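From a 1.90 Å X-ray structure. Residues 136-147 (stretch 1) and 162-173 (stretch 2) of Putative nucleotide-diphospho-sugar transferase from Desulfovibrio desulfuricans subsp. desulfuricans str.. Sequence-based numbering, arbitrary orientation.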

# COMPACT_ATOMS: atom_id res chain seq x y z
N GLY A 136 9.67 3.99 0.97
CA GLY A 136 9.34 3.87 2.36
C GLY A 136 9.64 2.45 2.82
O GLY A 136 9.04 1.48 2.31
N PRO A 137 10.58 2.33 3.75
CA PRO A 137 10.98 1.03 4.31
C PRO A 137 9.92 0.46 5.22
O PRO A 137 9.38 1.17 6.06
CB PRO A 137 12.25 1.34 5.10
CG PRO A 137 12.65 2.76 4.69
CD PRO A 137 11.39 3.43 4.31
N ALA A 138 9.65 -0.83 5.04
CA ALA A 138 8.74 -1.57 5.92
C ALA A 138 9.59 -2.35 6.94
O ALA A 138 10.73 -2.70 6.66
CB ALA A 138 7.84 -2.52 5.11
N PHE A 139 9.03 -2.60 8.12
CA PHE A 139 9.72 -3.38 9.16
C PHE A 139 10.09 -4.77 8.66
O PHE A 139 11.07 -5.34 9.08
CB PHE A 139 8.85 -3.58 10.37
CG PHE A 139 8.65 -2.38 11.24
CD1 PHE A 139 8.84 -1.09 10.76
CD2 PHE A 139 8.17 -2.55 12.54
CE1 PHE A 139 8.60 0.03 11.61
CE2 PHE A 139 7.93 -1.45 13.36
CZ PHE A 139 8.15 -0.16 12.88
N ASP A 140 9.30 -5.30 7.73
CA ASP A 140 9.46 -6.70 7.25
C ASP A 140 10.56 -6.92 6.19
O ASP A 140 10.78 -8.05 5.73
CB ASP A 140 8.14 -7.25 6.71
CG ASP A 140 7.78 -6.69 5.33
OD1 ASP A 140 8.56 -5.88 4.74
OD2 ASP A 140 6.72 -7.11 4.82
N GLY A 141 11.23 -5.86 5.78
CA GLY A 141 12.40 -5.98 4.93
C GLY A 141 12.19 -5.51 3.50
O GLY A 141 13.12 -5.45 2.69
N GLY A 142 10.93 -5.21 3.19
CA GLY A 142 10.58 -4.67 1.89
C GLY A 142 10.29 -3.19 2.01
O GLY A 142 10.88 -2.49 2.83
N TYR A 143 9.38 -2.74 1.17
CA TYR A 143 8.95 -1.32 1.15
C TYR A 143 7.46 -1.20 0.95
O TYR A 143 6.86 -2.00 0.25
CB TYR A 143 9.75 -0.53 0.11
CG TYR A 143 9.76 -1.04 -1.32
CD1 TYR A 143 8.76 -0.67 -2.22
CD2 TYR A 143 10.80 -1.86 -1.78
CE1 TYR A 143 8.80 -1.11 -3.53
CE2 TYR A 143 10.85 -2.30 -3.12
CZ TYR A 143 9.85 -1.91 -3.99
OH TYR A 143 9.87 -2.30 -5.32
N TYR A 144 6.87 -0.20 1.58
CA TYR A 144 5.45 0.03 1.54
C TYR A 144 5.07 1.11 0.52
O TYR A 144 3.90 1.29 0.17
CB TYR A 144 4.92 0.43 2.92
CG TYR A 144 5.47 1.76 3.45
CD1 TYR A 144 4.91 3.01 3.05
CD2 TYR A 144 6.50 1.79 4.35
CE1 TYR A 144 5.39 4.21 3.53
CE2 TYR A 144 7.00 3.01 4.84
CZ TYR A 144 6.42 4.21 4.45
OH TYR A 144 6.99 5.37 4.96
N LEU A 145 6.08 1.86 0.08
CA LEU A 145 5.90 2.89 -0.94
C LEU A 145 7.16 3.04 -1.81
O LEU A 145 8.29 2.94 -1.32
CB LEU A 145 5.51 4.24 -0.32
CG LEU A 145 5.26 5.48 -1.21
CD1 LEU A 145 4.24 6.46 -0.53
CD2 LEU A 145 6.60 6.23 -1.62
N ILE A 146 6.94 3.24 -3.10
CA ILE A 146 8.03 3.59 -4.03
C ILE A 146 7.50 4.67 -4.99
O ILE A 146 6.36 4.62 -5.43
CB ILE A 146 8.59 2.36 -4.80
CG1 ILE A 146 9.85 2.77 -5.56
CG2 ILE A 146 7.48 1.63 -5.65
CD1 ILE A 146 10.70 1.56 -5.97
N GLY A 147 8.32 5.67 -5.29
CA GLY A 147 7.95 6.73 -6.21
C GLY A 147 9.08 7.23 -7.06
O GLY A 147 10.24 7.13 -6.69
N ARG A 162 14.18 -10.94 -5.88
CA ARG A 162 13.69 -12.25 -5.46
C ARG A 162 12.40 -12.09 -4.66
O ARG A 162 12.42 -12.22 -3.45
CB ARG A 162 14.74 -12.98 -4.61
N TRP A 163 11.29 -11.82 -5.35
CA TRP A 163 10.02 -11.53 -4.66
C TRP A 163 9.67 -12.70 -3.76
O TRP A 163 9.70 -13.85 -4.18
CB TRP A 163 8.89 -11.15 -5.65
CG TRP A 163 9.35 -10.02 -6.51
CD1 TRP A 163 9.82 -10.10 -7.80
CD2 TRP A 163 9.50 -8.64 -6.11
NE1 TRP A 163 10.24 -8.85 -8.24
CE2 TRP A 163 10.03 -7.93 -7.24
CE3 TRP A 163 9.20 -7.92 -4.95
CZ2 TRP A 163 10.35 -6.57 -7.19
CZ3 TRP A 163 9.47 -6.54 -4.92
CH2 TRP A 163 10.02 -5.88 -6.05
N GLY A 164 9.40 -12.38 -2.50
CA GLY A 164 9.03 -13.37 -1.48
C GLY A 164 10.12 -14.31 -0.98
O GLY A 164 9.86 -15.17 -0.13
N GLU A 165 11.34 -14.15 -1.52
CA GLU A 165 12.48 -15.06 -1.19
C GLU A 165 13.59 -14.36 -0.39
O GLU A 165 14.58 -14.98 -0.01
CB GLU A 165 13.07 -15.69 -2.47
N ALA A 166 13.39 -13.07 -0.15
CA ALA A 166 14.35 -12.25 0.60
C ALA A 166 13.79 -10.88 1.03
O ALA A 166 12.60 -10.57 0.83
CB ALA A 166 15.66 -12.06 -0.24
N ASP A 167 14.66 -10.07 1.64
CA ASP A 167 14.36 -8.68 2.01
C ASP A 167 14.74 -7.84 0.80
O ASP A 167 15.91 -7.84 0.39
CB ASP A 167 15.17 -8.23 3.22
CG ASP A 167 14.75 -8.92 4.52
OD1 ASP A 167 13.61 -9.41 4.66
OD2 ASP A 167 15.61 -8.93 5.43
N VAL A 168 13.77 -7.14 0.22
CA VAL A 168 13.96 -6.51 -1.11
C VAL A 168 14.37 -5.03 -1.07
O VAL A 168 14.86 -4.46 -2.05
CB VAL A 168 12.70 -6.72 -2.02
CG1 VAL A 168 12.50 -8.22 -2.27
CG2 VAL A 168 11.41 -6.08 -1.43
N TYR A 169 14.22 -4.43 0.09
CA TYR A 169 14.53 -3.01 0.22
C TYR A 169 16.00 -2.63 -0.09
O TYR A 169 16.28 -1.71 -0.90
CB TYR A 169 14.16 -2.58 1.64
CG TYR A 169 14.52 -1.15 1.91
CD1 TYR A 169 13.69 -0.11 1.49
CD2 TYR A 169 15.66 -0.84 2.61
CE1 TYR A 169 14.03 1.20 1.75
CE2 TYR A 169 16.00 0.44 2.87
CZ TYR A 169 15.20 1.45 2.45
OH TYR A 169 15.60 2.72 2.74
N GLN A 170 16.93 -3.34 0.53
CA GLN A 170 18.36 -3.02 0.34
C GLN A 170 18.80 -3.22 -1.10
O GLN A 170 19.44 -2.33 -1.70
CB GLN A 170 19.24 -3.82 1.32
CG GLN A 170 19.18 -3.26 2.74
CD GLN A 170 19.80 -1.86 2.83
OE1 GLN A 170 20.69 -1.49 2.04
NE2 GLN A 170 19.35 -1.07 3.82
N PRO A 171 18.49 -4.38 -1.68
CA PRO A 171 18.85 -4.56 -3.10
C PRO A 171 18.23 -3.46 -3.95
O PRO A 171 18.82 -3.02 -4.92
CB PRO A 171 18.20 -5.91 -3.46
CG PRO A 171 17.78 -6.53 -2.21
CD PRO A 171 17.83 -5.55 -1.09
N THR A 172 17.04 -2.99 -3.55
CA THR A 172 16.36 -1.95 -4.33
C THR A 172 17.11 -0.63 -4.20
O THR A 172 17.41 0.03 -5.21
CB THR A 172 14.88 -1.82 -3.93
OG1 THR A 172 14.18 -3.04 -4.22
CG2 THR A 172 14.21 -0.66 -4.67
N VAL A 173 17.44 -0.25 -2.97
CA VAL A 173 18.11 1.02 -2.73
C VAL A 173 19.50 0.94 -3.37
O VAL A 173 20.03 1.93 -3.84
CB VAL A 173 18.18 1.40 -1.23
CG1 VAL A 173 16.80 1.84 -0.72
CG2 VAL A 173 18.71 0.26 -0.40
O HOH W 1 16.32 -5.31 2.98
O HOH W 2 12.28 -3.18 -6.20

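Stretch 2 meets stretch 1 first at Trp 163, whose ring edge reaches Tyr 143: CH2 of Trp 163 lies 3.7 Å from OH of Tyr 143, near the indole plane. The chain then swings clear until Asp 167, where the backbones converge, the CA atoms of Gly 141 and Asp 167 being 4.4 Å apart. An ideal CB on Gly 141 would fall 2.1 Å from OD1 of Asp 167, so this close approach depends on glycine; its phi/psi of 109/-7° demands the same.

Val 168 places CG2 3.7 Å from CA of Gly 142 and 4.2 Å from CE2 of Tyr 143, an apolar contact.

At Tyr 169 comes a well-formed direct hydrogen bond between the stretches, from N of Tyr 169 to O of Gly 141 (3.0 Å, 163° at the hydrogen). The Tyr 169 ring covers Pro 137, whose CB sits 4.1 Å from the ring centroid and 22° off the normal, a CH-pi geometry; CB of Tyr 143 instead approaches the ring edge. Water 1 extends the polar link, donating to O of Gly 141 and accepting from N of Gln 170 (both 3.2 Å).

One helical turn after Val 168, Thr 172 donates from OG1 to O of Val 168 (2.7 Å). Water 2 donates to the same OG1 and also hydrogen-bonds OH of Tyr 143 (2.7 Å each), bridging the stretches.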